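Local coordinates for serine hydrolase CCSP0084 (Cycloclasticus sp. P1, PDB 4I3F), which is a serine hydrolase of the alpha/beta hydrolase fold that probably hydrolyses esters and carbon-carbon bonds of meta-cleavage products in aromatic hydrocarbon breakdown, at residues Lys43-Leu49 with Leu70-Tyr74; Ser61-Tyr65 with Gln282-Lys286; Pro79-Phe84 with Ile102-Gln107; Leu132-Asn136 with Phe229-Glu235. One frame throughout, in Å; residues are numbered along the deposited sequence.

Contact 1: Lys43-Leu49 with Leu70-Tyr74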
loop_
_atom_site.group_PDB
_atom_site.type_symbol
_atom_site.label_atom_id
_atom_site.label_comp_id
_atom_site.label_asym_id
_atom_site.label_seq_id
_atom_site.Cartn_x
_atom_site.Cartn_y
_atom_site.Cartn_z
ATOM N N LYS A 43 3.413 -15.078 -17.045
ATOM C CA LYS A 43 2.454 -15.844 -16.240
ATOM C C LYS A 43 0.997 -15.472 -16.545
ATOM O O LYS A 43 0.704 -14.347 -16.952
ATOM C CB LYS A 43 2.735 -15.668 -14.740
ATOM C CG LYS A 43 4.170 -16.001 -14.325
ATOM C CD LYS A 43 4.526 -17.450 -14.620
ATOM C CE LYS A 43 5.976 -17.742 -14.277
ATOM N NZ LYS A 43 6.318 -19.185 -14.461
ATOM N N ASP A 44 0.087 -16.418 -16.321
ATOM C CA ASP A 44 -1.309 -16.250 -16.720
ATOM C C ASP A 44 -2.161 -15.471 -15.715
ATOM O O ASP A 44 -3.109 -14.786 -16.095
ATOM C CB ASP A 44 -1.946 -17.613 -16.999
ATOM C CG ASP A 44 -1.195 -18.408 -18.056
ATOM O OD1 ASP A 44 -0.631 -17.797 -18.991
ATOM O OD2 ASP A 44 -1.168 -19.651 -17.940
ATOM N N THR A 45 -1.829 -15.574 -14.433
ATOM C CA THR A 45 -2.621 -14.909 -13.401
ATOM C C THR A 45 -1.811 -13.756 -12.822
ATOM O O THR A 45 -0.611 -13.903 -12.568
ATOM C CB THR A 45 -3.017 -15.883 -12.288
ATOM O OG1 THR A 45 -3.715 -17.003 -12.853
ATOM C CG2 THR A 45 -3.898 -15.191 -11.251
ATOM N N SER A 46 -2.454 -12.608 -12.626
ATOM C CA SER A 46 -1.730 -11.421 -12.176
ATOM C C SER A 46 -2.004 -11.036 -10.725
ATOM O O SER A 46 -3.027 -11.412 -10.146
ATOM C CB SER A 46 -2.005 -10.233 -13.103
ATOM O OG SER A 46 -3.374 -9.881 -13.101
ATOM N N ILE A 47 -1.057 -10.294 -10.145
ATOM C CA ILE A 47 -1.220 -9.673 -8.834
ATOM C C ILE A 47 -0.828 -8.207 -8.977
ATOM O O ILE A 47 0.253 -7.898 -9.491
ATOM C CB ILE A 47 -0.307 -10.305 -7.765
ATOM C CG1 ILE A 47 -0.488 -11.819 -7.687
ATOM C CG2 ILE A 47 -0.569 -9.676 -6.400
ATOM C CD1 ILE A 47 0.552 -12.499 -6.783
ATOM N N LEU A 48 -1.720 -7.314 -8.549
ATOM C CA LEU A 48 -1.451 -5.877 -8.524
ATOM C C LEU A 48 -1.073 -5.531 -7.090
ATOM O O LEU A 48 -1.843 -5.801 -6.169
ATOM C CB LEU A 48 -2.708 -5.100 -8.934
ATOM C CG LEU A 48 -2.652 -3.565 -8.846
ATOM C CD1 LEU A 48 -1.600 -3.010 -9.794
ATOM C CD2 LEU A 48 -4.009 -2.943 -9.144
ATOM N N LEU A 49 0.112 -4.953 -6.895
ATOM C CA LEU A 49 0.587 -4.641 -5.546
ATOM C C LEU A 49 0.610 -3.136 -5.337
ATOM O O LEU A 49 1.243 -2.403 -6.108
ATOM C CB LEU A 49 1.989 -5.225 -5.305
ATOM C CG LEU A 49 2.049 -6.757 -5.335
ATOM C CD1 LEU A 49 2.582 -7.236 -6.675
ATOM C CD2 LEU A 49 2.881 -7.312 -4.193
ATOM N N LEU A 70 7.036 -13.745 -5.805
ATOM C CA LEU A 70 5.718 -13.970 -6.394
ATOM C C LEU A 70 5.809 -14.181 -7.905
ATOM O O LEU A 70 5.016 -14.924 -8.487
ATOM C CB LEU A 70 4.774 -12.823 -6.060
ATOM C CG LEU A 70 4.408 -12.668 -4.584
ATOM C CD1 LEU A 70 3.724 -11.333 -4.356
ATOM C CD2 LEU A 70 3.491 -13.791 -4.155
ATOM N N ALA A 71 6.797 -13.550 -8.535
ATOM C CA ALA A 71 6.952 -13.659 -9.986
ATOM C C ALA A 71 7.290 -15.060 -10.486
ATOM O O ALA A 71 7.200 -15.314 -11.686
ATOM C CB ALA A 71 7.961 -12.653 -10.503
ATOM N N GLU A 72 7.696 -15.966 -9.597
ATOM C CA GLU A 72 7.946 -17.355 -9.975
ATOM C C GLU A 72 6.663 -18.009 -10.484
ATOM O O GLU A 72 6.701 -18.981 -11.232
ATOM C CB GLU A 72 8.473 -18.158 -8.780
ATOM C CG GLU A 72 9.810 -17.690 -8.211
ATOM C CD GLU A 72 10.201 -18.457 -6.956
ATOM O OE1 GLU A 72 9.448 -19.372 -6.559
ATOM O OE2 GLU A 72 11.257 -18.146 -6.365
ATOM N N ASN A 73 5.522 -17.477 -10.055
ATOM C CA ASN A 73 4.245 -18.089 -10.393
ATOM C C ASN A 73 3.166 -17.101 -10.823
ATOM O O ASN A 73 2.124 -17.499 -11.359
ATOM C CB ASN A 73 3.758 -18.947 -9.213
ATOM C CG ASN A 73 4.735 -20.067 -8.867
ATOM O OD1 ASN A 73 5.556 -19.938 -7.956
ATOM N ND2 ASN A 73 4.658 -21.165 -9.607
ATOM N N TYR A 74 3.412 -15.812 -10.605
ATOM C CA TYR A 74 2.407 -14.790 -10.895
ATOM C C TYR A 74 2.964 -13.623 -11.693
ATOM O O TYR A 74 4.135 -13.264 -11.548
ATOM C CB TYR A 74 1.795 -14.249 -9.596
ATOM C CG TYR A 74 0.953 -15.269 -8.869
ATOM C CD1 TYR A 74 -0.385 -15.455 -9.202
ATOM C CD2 TYR A 74 1.502 -16.062 -7.863
ATOM C CE1 TYR A 74 -1.152 -16.389 -8.553
ATOM C CE2 TYR A 74 0.746 -17.005 -7.216
ATOM C CZ TYR A 74 -0.582 -17.162 -7.564
ATOM O OH TYR A 74 -1.344 -18.101 -6.917
HETATM O O HOH W 1 4.547 -20.897 -12.920
HETATM O O HOH W 2 8.650 -19.129 -13.158
HETATM O O HOH W 3 -0.062 -17.480 -13.170
#
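Lys43 lies along the backbone of Glu72 to Tyr74, its CB 3.7 Å from Tyr74 C. A bend at chi2 (-61°) turns the aliphatic chain so that NZ arrives at Glu72 O, 3.3 Å away, in a weak hydrogen bond. One water accepts from Lys43 NZ and donates to Glu72 O, backing up that bond; a second water accepts from Lys43 NZ and, weakly, from Asn73 ND2. Thr45 runs side by side with Tyr74, Thr45 CG2 standing 4.0 Å from Tyr74 CE1. Thr45 O sits at the edge of that ring, 3.6 Å from Tyr74 CA, while a water joins Thr45 N to Asn73 O. Ile47 and Leu49 belong to strand 46-50, and residues 70-74 lead into the neighbouring parallel strand 75-79, so the contact closes a beta-alpha-beta crossover of the hydrolase sheet. Ile47 pushes CD1 against the tyrosine, 3.5 Å from Tyr74 CG, and reaches Leu70 CD2 at 4.1 Å with the same methyl. The tyrosine hydroxyl is held by Asp298, and Phe297 of helix 286-298 touches both Ile47 and Tyr74. Leu49, last in line, sets CD2 4.1 Å from Leu70 CD1.

Contact 2: Ser61-Tyr65 with Gln282-Lys286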
loop_
_atom_site.group_PDB
_atom_site.type_symbol
_atom_site.label_atom_id
_atom_site.label_comp_id
_atom_site.label_asym_id
_atom_site.label_seq_id
_atom_site.Cartn_x
_atom_site.Cartn_y
_atom_site.Cartn_z
ATOM N N SER A 61 10.269 0.328 -3.033
ATOM C CA SER A 61 10.693 0.376 -1.625
ATOM C C SER A 61 9.830 -0.567 -0.788
ATOM O O SER A 61 10.303 -1.155 0.190
ATOM C CB SER A 61 10.652 1.801 -1.055
ATOM O OG SER A 61 9.326 2.283 -0.970
ATOM N N ASN A 62 8.578 -0.729 -1.197
ATOM C CA ASN A 62 7.658 -1.638 -0.533
ATOM C C ASN A 62 7.821 -3.077 -0.992
ATOM O O ASN A 62 7.844 -3.993 -0.173
ATOM C CB ASN A 62 6.214 -1.232 -0.821
ATOM C CG ASN A 62 5.712 -0.148 0.090
ATOM O OD1 ASN A 62 4.628 -0.263 0.674
ATOM N ND2 ASN A 62 6.481 0.925 0.208
ATOM N N TRP A 63 7.927 -3.274 -2.307
ATOM C CA TRP A 63 7.701 -4.601 -2.879
ATOM C C TRP A 63 8.930 -5.289 -3.468
ATOM O O TRP A 63 8.800 -6.349 -4.081
ATOM C CB TRP A 63 6.558 -4.551 -3.916
ATOM C CG TRP A 63 5.278 -3.973 -3.377
ATOM C CD1 TRP A 63 4.615 -2.868 -3.840
ATOM C CD2 TRP A 63 4.515 -4.454 -2.258
ATOM N NE1 TRP A 63 3.489 -2.640 -3.084
ATOM C CE2 TRP A 63 3.405 -3.598 -2.108
ATOM C CE3 TRP A 63 4.665 -5.524 -1.372
ATOM C CZ2 TRP A 63 2.441 -3.784 -1.105
ATOM C CZ3 TRP A 63 3.711 -5.707 -0.374
ATOM C CH2 TRP A 63 2.619 -4.839 -0.245
ATOM N N GLN A 64 10.122 -4.734 -3.260
ATOM C CA GLN A 64 11.311 -5.310 -3.890
ATOM C C GLN A 64 11.625 -6.740 -3.447
ATOM O O GLN A 64 12.336 -7.460 -4.143
ATOM C CB GLN A 64 12.539 -4.417 -3.693
ATOM C CG GLN A 64 13.001 -4.287 -2.258
ATOM C CD GLN A 64 14.436 -3.789 -2.176
ATOM O OE1 GLN A 64 15.339 -4.361 -2.788
ATOM N NE2 GLN A 64 14.652 -2.723 -1.419
ATOM N N TYR A 65 11.108 -7.157 -2.296
ATOM C CA TYR A 65 11.353 -8.518 -1.826
ATOM C C TYR A 65 10.253 -9.482 -2.247
ATOM O O TYR A 65 10.501 -10.673 -2.472
ATOM C CB TYR A 65 11.491 -8.527 -0.310
ATOM C CG TYR A 65 12.622 -7.664 0.155
ATOM C CD1 TYR A 65 12.381 -6.447 0.773
ATOM C CD2 TYR A 65 13.936 -8.042 -0.072
ATOM C CE1 TYR A 65 13.421 -5.643 1.186
ATOM C CE2 TYR A 65 14.980 -7.248 0.335
ATOM C CZ TYR A 65 14.719 -6.050 0.962
ATOM O OH TYR A 65 15.769 -5.261 1.367
ATOM N N GLN A 282 5.944 -6.950 5.418
ATOM C CA GLN A 282 6.602 -7.559 4.266
ATOM C C GLN A 282 8.121 -7.405 4.275
ATOM O O GLN A 282 8.823 -8.125 3.560
ATOM C CB GLN A 282 6.005 -7.013 2.957
ATOM C CG GLN A 282 6.669 -5.755 2.389
ATOM C CD GLN A 282 6.324 -4.459 3.126
ATOM O OE1 GLN A 282 5.789 -4.465 4.237
ATOM N NE2 GLN A 282 6.646 -3.334 2.494
ATOM N N ILE A 283 8.628 -6.464 5.075
ATOM C CA ILE A 283 10.064 -6.288 5.240
ATOM C C ILE A 283 10.541 -6.992 6.507
ATOM O O ILE A 283 11.596 -7.618 6.512
ATOM C CB ILE A 283 10.462 -4.792 5.343
ATOM C CG1 ILE A 283 9.895 -3.981 4.180
ATOM C CG2 ILE A 283 11.990 -4.639 5.419
ATOM C CD1 ILE A 283 10.383 -4.421 2.838
ATOM N N GLU A 284 9.766 -6.886 7.585
ATOM C CA GLU A 284 10.179 -7.480 8.859
ATOM C C GLU A 284 10.171 -8.998 8.775
ATOM O O GLU A 284 11.109 -9.657 9.223
ATOM C CB GLU A 284 9.253 -7.024 9.991
ATOM C CG GLU A 284 9.712 -7.428 11.394
ATOM C CD GLU A 284 9.876 -6.223 12.309
ATOM O OE1 GLU A 284 9.112 -5.251 12.140
ATOM O OE2 GLU A 284 10.760 -6.254 13.184
ATOM N N LYS A 285 9.096 -9.537 8.206
ATOM C CA LYS A 285 8.910 -10.981 8.064
ATOM C C LYS A 285 8.836 -11.318 6.582
ATOM O O LYS A 285 7.801 -11.810 6.115
ATOM C CB LYS A 285 7.578 -11.418 8.688
ATOM C CG LYS A 285 7.204 -10.737 10.002
ATOM C CD LYS A 285 7.966 -11.338 11.167
ATOM C CE LYS A 285 7.436 -10.811 12.505
ATOM N NZ LYS A 285 8.119 -11.469 13.660
ATOM N N LYS A 286 9.908 -11.060 5.841
ATOM C CA LYS A 286 9.893 -11.293 4.395
ATOM C C LYS A 286 9.448 -12.703 4.032
ATOM O O LYS A 286 8.511 -12.871 3.254
ATOM C CB LYS A 286 11.274 -11.051 3.797
ATOM C CG LYS A 286 11.784 -9.643 3.992
ATOM C CD LYS A 286 13.134 -9.486 3.345
ATOM C CE LYS A 286 13.739 -8.151 3.714
ATOM N NZ LYS A 286 13.993 -8.105 5.176
#
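Lys286 lays its CE over the centre of the Tyr65 ring, 3.4 Å from the ring centroid, in a CH-pi contact almost on the ring normal. Beyond it the chain bends at chi4 (64°), which brings Lys286 NZ round to Ile283 O at 2.8 Å, in the carbonyl plane; the ammonium still lies over the same face, 4.8 Å from the ring centroid, and adds a cation-pi component. The opposite face of the tyrosine is partly covered by Gln64 CG. At the ring edge comes Ile283, whose CD1 is 3.5 Å from Tyr65 CD1, with the two side chains nearly perpendicular. Were Tyr65 an alanine, the lysine methylenes would probably lose their aromatic platform and a gap would open beside Ile283 CD1.

Helix 59-63 follows strand 46-50, whereas helix 281-284 comes after the last strand, 269-274, and the loop that carries the catalytic histidine in alpha/beta hydrolases; the contact thus ties early and late parts of the fold together. Gln282 makes the polar link. Its CG takes the crowded position between backbone N and carbonyl carbon (chi1 89°), and a further bend at chi2 turns the amide toward the other helix. Gln282 NE2 donates to Asn62 O at 3.0 Å, a nearly straight bond (164°) within the plane of the glutamine amide. Gln282 CG also packs 4.0 Å from Trp63 CZ3. The Asn62 side chain is engaged elsewhere, its OD1 accepting from Asn124 ND2 and Gly52 N.

Contact 3: Pro79-Phe84 with Ile102-Gln107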
loop_
_atom_site.group_PDB
_atom_site.type_symbol
_atom_site.label_atom_id
_atom_site.label_comp_id
_atom_site.label_asym_id
_atom_site.label_seq_id
_atom_site.Cartn_x
_atom_site.Cartn_y
_atom_site.Cartn_z
ATOM N N PRO A 79 2.798 -0.530 -9.417
ATOM C CA PRO A 79 2.991 0.850 -9.872
ATOM C C PRO A 79 3.330 1.810 -8.735
ATOM O O PRO A 79 2.963 1.555 -7.582
ATOM C CB PRO A 79 1.613 1.210 -10.422
ATOM C CG PRO A 79 0.651 0.418 -9.508
ATOM C CD PRO A 79 1.369 -0.895 -9.304
ATOM N N ASP A 80 4.021 2.900 -9.062
ATOM C CA ASP A 80 4.051 4.047 -8.165
ATOM C C ASP A 80 2.643 4.625 -8.196
ATOM O O ASP A 80 2.086 4.896 -9.264
ATOM C CB ASP A 80 5.060 5.111 -8.614
ATOM C CG ASP A 80 6.513 4.711 -8.364
ATOM O OD1 ASP A 80 6.769 3.631 -7.787
ATOM O OD2 ASP A 80 7.409 5.497 -8.746
ATOM N N ILE A 81 2.055 4.787 -7.020
ATOM C CA ILE A 81 0.693 5.287 -6.910
ATOM C C ILE A 81 0.732 6.789 -7.181
ATOM O O ILE A 81 1.736 7.449 -6.908
ATOM C CB ILE A 81 0.116 4.905 -5.528
ATOM C CG1 ILE A 81 -0.010 3.383 -5.438
ATOM C CG2 ILE A 81 -1.241 5.532 -5.278
ATOM C CD1 ILE A 81 -0.366 2.885 -4.047
ATOM N N ALA A 82 -0.340 7.319 -7.768
ATOM C CA ALA A 82 -0.359 8.709 -8.209
ATOM C C ALA A 82 0.048 9.648 -7.079
ATOM O O ALA A 82 -0.395 9.490 -5.935
ATOM C CB ALA A 82 -1.732 9.079 -8.770
ATOM N N GLY A 83 0.920 10.598 -7.398
ATOM C CA GLY A 83 1.428 11.521 -6.400
ATOM C C GLY A 83 2.691 11.032 -5.716
ATOM O O GLY A 83 3.352 11.801 -5.012
ATOM N N PHE A 84 3.027 9.759 -5.899
ATOM C CA PHE A 84 4.225 9.188 -5.272
ATOM C C PHE A 84 5.235 8.845 -6.347
ATOM O O PHE A 84 4.855 8.556 -7.480
ATOM C CB PHE A 84 3.898 7.892 -4.527
ATOM C CG PHE A 84 3.062 8.082 -3.294
ATOM C CD1 PHE A 84 3.665 8.272 -2.062
ATOM C CD2 PHE A 84 1.673 8.049 -3.365
ATOM C CE1 PHE A 84 2.904 8.437 -0.910
ATOM C CE2 PHE A 84 0.902 8.216 -2.221
ATOM C CZ PHE A 84 1.520 8.416 -0.994
ATOM N N ILE A 102 -8.778 9.518 -7.461
ATOM C CA ILE A 102 -7.655 9.398 -8.394
ATOM C C ILE A 102 -6.943 8.039 -8.303
ATOM O O ILE A 102 -6.613 7.435 -9.335
ATOM C CB ILE A 102 -6.630 10.541 -8.172
ATOM C CG1 ILE A 102 -7.135 11.842 -8.784
ATOM C CG2 ILE A 102 -5.273 10.172 -8.756
ATOM C CD1 ILE A 102 -6.356 13.085 -8.352
ATOM N N TRP A 103 -6.691 7.573 -7.084
ATOM C CA TRP A 103 -5.976 6.308 -6.869
ATOM C C TRP A 103 -6.773 5.109 -7.387
ATOM O O TRP A 103 -6.204 4.188 -7.991
ATOM C CB TRP A 103 -5.627 6.145 -5.390
ATOM C CG TRP A 103 -4.598 7.152 -4.916
ATOM C CD1 TRP A 103 -3.601 7.711 -5.665
ATOM C CD2 TRP A 103 -4.485 7.728 -3.603
ATOM N NE1 TRP A 103 -2.861 8.579 -4.894
ATOM C CE2 TRP A 103 -3.387 8.614 -3.629
ATOM C CE3 TRP A 103 -5.206 7.579 -2.409
ATOM C CZ2 TRP A 103 -2.988 9.348 -2.504
ATOM C CZ3 TRP A 103 -4.810 8.310 -1.295
ATOM C CH2 TRP A 103 -3.718 9.188 -1.352
ATOM N N VAL A 104 -8.085 5.126 -7.161
ATOM C CA VAL A 104 -8.963 4.078 -7.675
ATOM C C VAL A 104 -8.946 4.086 -9.205
ATOM O O VAL A 104 -8.678 3.056 -9.827
ATOM C CB VAL A 104 -10.403 4.212 -7.109
ATOM C CG1 VAL A 104 -11.383 3.289 -7.842
ATOM C CG2 VAL A 104 -10.405 3.905 -5.605
ATOM N N GLN A 105 -9.201 5.241 -9.822
ATOM C CA GLN A 105 -9.250 5.297 -11.282
ATOM C C GLN A 105 -7.897 4.951 -11.909
ATOM O O GLN A 105 -7.835 4.342 -12.981
ATOM C CB GLN A 105 -9.760 6.657 -11.789
ATOM C CG GLN A 105 -10.094 6.662 -13.276
ATOM C CD GLN A 105 -11.197 5.670 -13.629
ATOM O OE1 GLN A 105 -12.248 5.649 -12.992
ATOM N NE2 GLN A 105 -10.964 4.855 -14.654
ATOM N N GLN A 106 -6.812 5.327 -11.242
ATOM C CA GLN A 106 -5.478 4.985 -11.734
ATOM C C GLN A 106 -5.314 3.474 -11.928
ATOM O O GLN A 106 -4.768 3.023 -12.941
ATOM C CB GLN A 106 -4.394 5.501 -10.781
ATOM C CG GLN A 106 -2.973 5.098 -11.222
ATOM C CD GLN A 106 -1.915 5.412 -10.186
ATOM O OE1 GLN A 106 -2.216 5.570 -9.000
ATOM N NE2 GLN A 106 -0.662 5.494 -10.623
ATOM N N GLN A 107 -5.787 2.684 -10.970
ATOM C CA GLN A 107 -5.587 1.242 -11.067
ATOM C C GLN A 107 -6.465 0.626 -12.140
ATOM O O GLN A 107 -6.050 -0.316 -12.819
ATOM C CB GLN A 107 -5.820 0.556 -9.711
ATOM C CG GLN A 107 -4.956 1.106 -8.575
ATOM C CD GLN A 107 -3.522 1.372 -8.998
ATOM O OE1 GLN A 107 -2.898 0.555 -9.662
ATOM N NE2 GLN A 107 -3.000 2.526 -8.621
#
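Asp80 O is gripped twice: Gln106 NE2 donates to it at 3.1 Å, in the carbonyl plane and on a lone pair, and the hydroxyl of Ser87 binds it as well. At the other end of the same amide, Gln106 OE1 accepts a hydrogen bond from Ala82 N at 2.8 Å, with the donor tilted from the amide's carbonyl plane. Gln106 can reach both because CG is anti to its backbone N (chi1 177°) and the chain beyond is extended; its NE2 also bonds Thr34 OG1, which together with the two backbone bonds fixes how the amide is turned.

One turn earlier on helix 96-113, Trp103 NE1 donates to Ala82 O at 2.8 Å, the acceptor lying at the indole edge close to the ring plane. Ile81 CG2 comes over the face of the five-membered ring, a tight 3.2 Å from Trp103 CD1, and Ala82 CB meets Ile102 CG2 at 3.7 Å. Ile81 and Ala82 belong to a type II turn running from Ile81 to Phe84, in which position 83 calls for glycine: at Gly83's backbone angles a CB would be pressed against the preceding carbonyl O. The loop follows strand 75-79 of the alpha/beta hydrolase sheet. Two side chains of one helix therefore satisfy three polar groups within residues 80-82, Asp80 O, Ala82 N and Ala82 O, which is likely to fix the course of a loop without regular secondary structure.

Contact 4: Leu132-Asn136 with Phe229-Glu235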
loop_
_atom_site.group_PDB
_atom_site.type_symbol
_atom_site.label_atom_id
_atom_site.label_comp_id
_atom_site.label_asym_id
_atom_site.label_seq_id
_atom_site.Cartn_x
_atom_site.Cartn_y
_atom_site.Cartn_z
ATOM N N LEU A 132 -9.529 -1.535 -0.844
ATOM C CA LEU A 132 -10.903 -1.660 -0.360
ATOM C C LEU A 132 -11.884 -0.871 -1.224
ATOM O O LEU A 132 -12.972 -1.361 -1.546
ATOM C CB LEU A 132 -10.997 -1.219 1.099
ATOM C CG LEU A 132 -10.444 -2.250 2.092
ATOM C CD1 LEU A 132 -10.381 -1.636 3.481
ATOM C CD2 LEU A 132 -11.340 -3.471 2.125
ATOM N N HIS A 133 -11.510 0.351 -1.590
ATOM C CA HIS A 133 -12.365 1.144 -2.469
ATOM C C HIS A 133 -12.459 0.571 -3.877
ATOM O O HIS A 133 -13.505 0.676 -4.508
ATOM C CB HIS A 133 -11.921 2.606 -2.467
ATOM C CG HIS A 133 -12.210 3.301 -1.179
ATOM N ND1 HIS A 133 -13.333 4.077 -0.990
ATOM C CD2 HIS A 133 -11.560 3.282 0.010
ATOM C CE1 HIS A 133 -13.342 4.537 0.249
ATOM N NE2 HIS A 133 -12.278 4.069 0.877
ATOM N N LEU A 134 -11.390 -0.067 -4.353
ATOM C CA LEU A 134 -11.435 -0.741 -5.649
ATOM C C LEU A 134 -12.416 -1.913 -5.633
ATOM O O LEU A 134 -13.184 -2.096 -6.578
ATOM C CB LEU A 134 -10.044 -1.219 -6.063
ATOM C CG LEU A 134 -9.179 -0.169 -6.770
ATOM C CD1 LEU A 134 -7.704 -0.595 -6.743
ATOM C CD2 LEU A 134 -9.651 0.032 -8.203
ATOM N N LEU A 135 -12.399 -2.707 -4.563
ATOM C CA LEU A 135 -13.312 -3.844 -4.461
ATOM C C LEU A 135 -14.757 -3.370 -4.359
ATOM O O LEU A 135 -15.675 -4.027 -4.857
ATOM C CB LEU A 135 -12.970 -4.712 -3.239
ATOM C CG LEU A 135 -11.544 -5.258 -3.177
ATOM C CD1 LEU A 135 -11.339 -6.048 -1.897
ATOM C CD2 LEU A 135 -11.245 -6.126 -4.379
ATOM N N ASN A 136 -14.958 -2.223 -3.720
ATOM C CA ASN A 136 -16.295 -1.670 -3.563
ATOM C C ASN A 136 -16.820 -1.105 -4.869
ATOM O O ASN A 136 -17.982 -1.321 -5.225
ATOM C CB ASN A 136 -16.279 -0.560 -2.508
ATOM C CG ASN A 136 -17.659 0.029 -2.259
ATOM O OD1 ASN A 136 -18.644 -0.697 -2.053
ATOM N ND2 ASN A 136 -17.745 1.355 -2.296
ATOM N N PHE A 229 -10.929 7.362 4.224
ATOM C CA PHE A 229 -10.760 5.984 3.754
ATOM C C PHE A 229 -11.848 5.022 4.245
ATOM O O PHE A 229 -11.974 3.913 3.733
ATOM C CB PHE A 229 -9.402 5.437 4.192
ATOM C CG PHE A 229 -8.262 5.844 3.305
ATOM C CD1 PHE A 229 -7.389 6.844 3.700
ATOM C CD2 PHE A 229 -8.049 5.205 2.083
ATOM C CE1 PHE A 229 -6.330 7.210 2.897
ATOM C CE2 PHE A 229 -6.990 5.577 1.266
ATOM C CZ PHE A 229 -6.130 6.575 1.683
ATOM N N VAL A 230 -12.619 5.444 5.241
ATOM C CA VAL A 230 -13.545 4.533 5.914
ATOM C C VAL A 230 -14.770 4.230 5.066
ATOM O O VAL A 230 -15.493 5.137 4.672
ATOM C CB VAL A 230 -13.995 5.094 7.279
ATOM C CG1 VAL A 230 -15.018 4.169 7.935
ATOM C CG2 VAL A 230 -12.791 5.266 8.192
ATOM N N LEU A 231 -14.998 2.951 4.780
ATOM C CA LEU A 231 -16.212 2.550 4.076
ATOM C C LEU A 231 -17.280 2.257 5.109
ATOM O O LEU A 231 -16.954 1.913 6.254
ATOM C CB LEU A 231 -15.964 1.312 3.222
ATOM C CG LEU A 231 -15.094 1.514 1.981
ATOM C CD1 LEU A 231 -14.678 0.173 1.401
ATOM C CD2 LEU A 231 -15.836 2.343 0.941
ATOM N N SER A 232 -18.538 2.391 4.702
ATOM C CA SER A 232 -19.681 2.122 5.579
ATOM C C SER A 232 -19.814 0.627 5.825
ATOM O O SER A 232 -19.209 -0.175 5.115
ATOM C CB SER A 232 -20.968 2.654 4.956
ATOM O OG SER A 232 -21.355 1.883 3.834
ATOM N N ASP A 233 -20.584 0.241 6.840
ATOM C CA ASP A 233 -20.748 -1.180 7.119
ATOM C C ASP A 233 -21.380 -1.896 5.930
ATOM O O ASP A 233 -20.952 -2.998 5.570
ATOM C CB ASP A 233 -21.584 -1.409 8.382
ATOM C CG ASP A 233 -20.864 -0.994 9.647
ATOM O OD1 ASP A 233 -19.656 -0.700 9.579
ATOM O OD2 ASP A 233 -21.511 -0.969 10.718
ATOM N N ASP A 234 -22.377 -1.264 5.309
ATOM C CA ASP A 234 -23.038 -1.857 4.150
ATOM C C ASP A 234 -22.041 -2.105 3.021
ATOM O O ASP A 234 -22.037 -3.182 2.426
ATOM C CB ASP A 234 -24.203 -0.983 3.666
ATOM C CG ASP A 234 -25.427 -1.089 4.561
ATOM O OD1 ASP A 234 -25.496 -2.042 5.370
ATOM O OD2 ASP A 234 -26.329 -0.228 4.449
ATOM N N GLU A 235 -21.198 -1.111 2.738
ATOM C CA GLU A 235 -20.155 -1.255 1.717
ATOM C C GLU A 235 -19.217 -2.417 2.035
ATOM O O GLU A 235 -18.928 -3.250 1.174
ATOM C CB GLU A 235 -19.359 0.046 1.574
ATOM C CG GLU A 235 -20.139 1.140 0.847
ATOM C CD GLU A 235 -19.439 2.486 0.864
ATOM O OE1 GLU A 235 -18.803 2.817 1.882
ATOM O OE2 GLU A 235 -19.535 3.214 -0.144
HETATM O O HOH W 4 -19.095 -3.233 -1.486
#
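His133 turns its ring so that NE2 donates to Phe229 O at 2.9 Å. With CG beside the backbone N (chi1 -70°), the imidazole leaves the helix in the direction of the 229-235 chain. The bond is moderately straight (155°), but its donor stands above the plane of the Phe229 carbonyl, not on a lone pair. Leu231 CG lies over one face of the ring, offset toward the rim, in a CH-pi contact, and Leu231 CD2 is 3.4 Å from His133 CE1; the other methyl, CD1, meets Leu132 CB at 3.9 Å. With a leucine here instead of His133, Phe229 O would probably lose this donor and Leu231 its flat partner.

In alpha/beta hydrolases the helix after the nucleophile elbow, here probably 126-137, packs against the sheet; this contact joins it to residues 229-232 and the first turn of helix 233-237. That helix opens with a capping box: Glu235 N donates to Ser232 OG, and Ser232 N to Glu235 OE1 at 2.9 Å. Glu235 OE2 lies 3.4 Å from Asn136 ND2, a weak bond. Asn136, with CG anti to its backbone N (chi1 -178°), turns OD1 to a water 2.6 Å away that also contacts Glu235 O.

The four contacts are spread along the sheet and the helices packed on it; a probable nucleophile elbow lies at Gly123, Ser125 and Gly127. Contacts 1 and 2 have centres about 16 Å apart and touch where Leu49 C lies 3.7 Å from Trp63 NE1; contact 1 meets contact 3, with Leu49 O 3.5 Å from Pro79 CD. Contacts 3 and 4 share a helix-to-helix seam, Val104 CG2 being 3.7 Å from His133 CB, and Trp103 touches Phe229. Contact 2 lies across the chain's centre from contacts 3 and 4. Ile81 of contact 3 touches the elbow residues, whereas the sodium ion at His138 and Glu140 is about 10 Å from the Asn136 side chain.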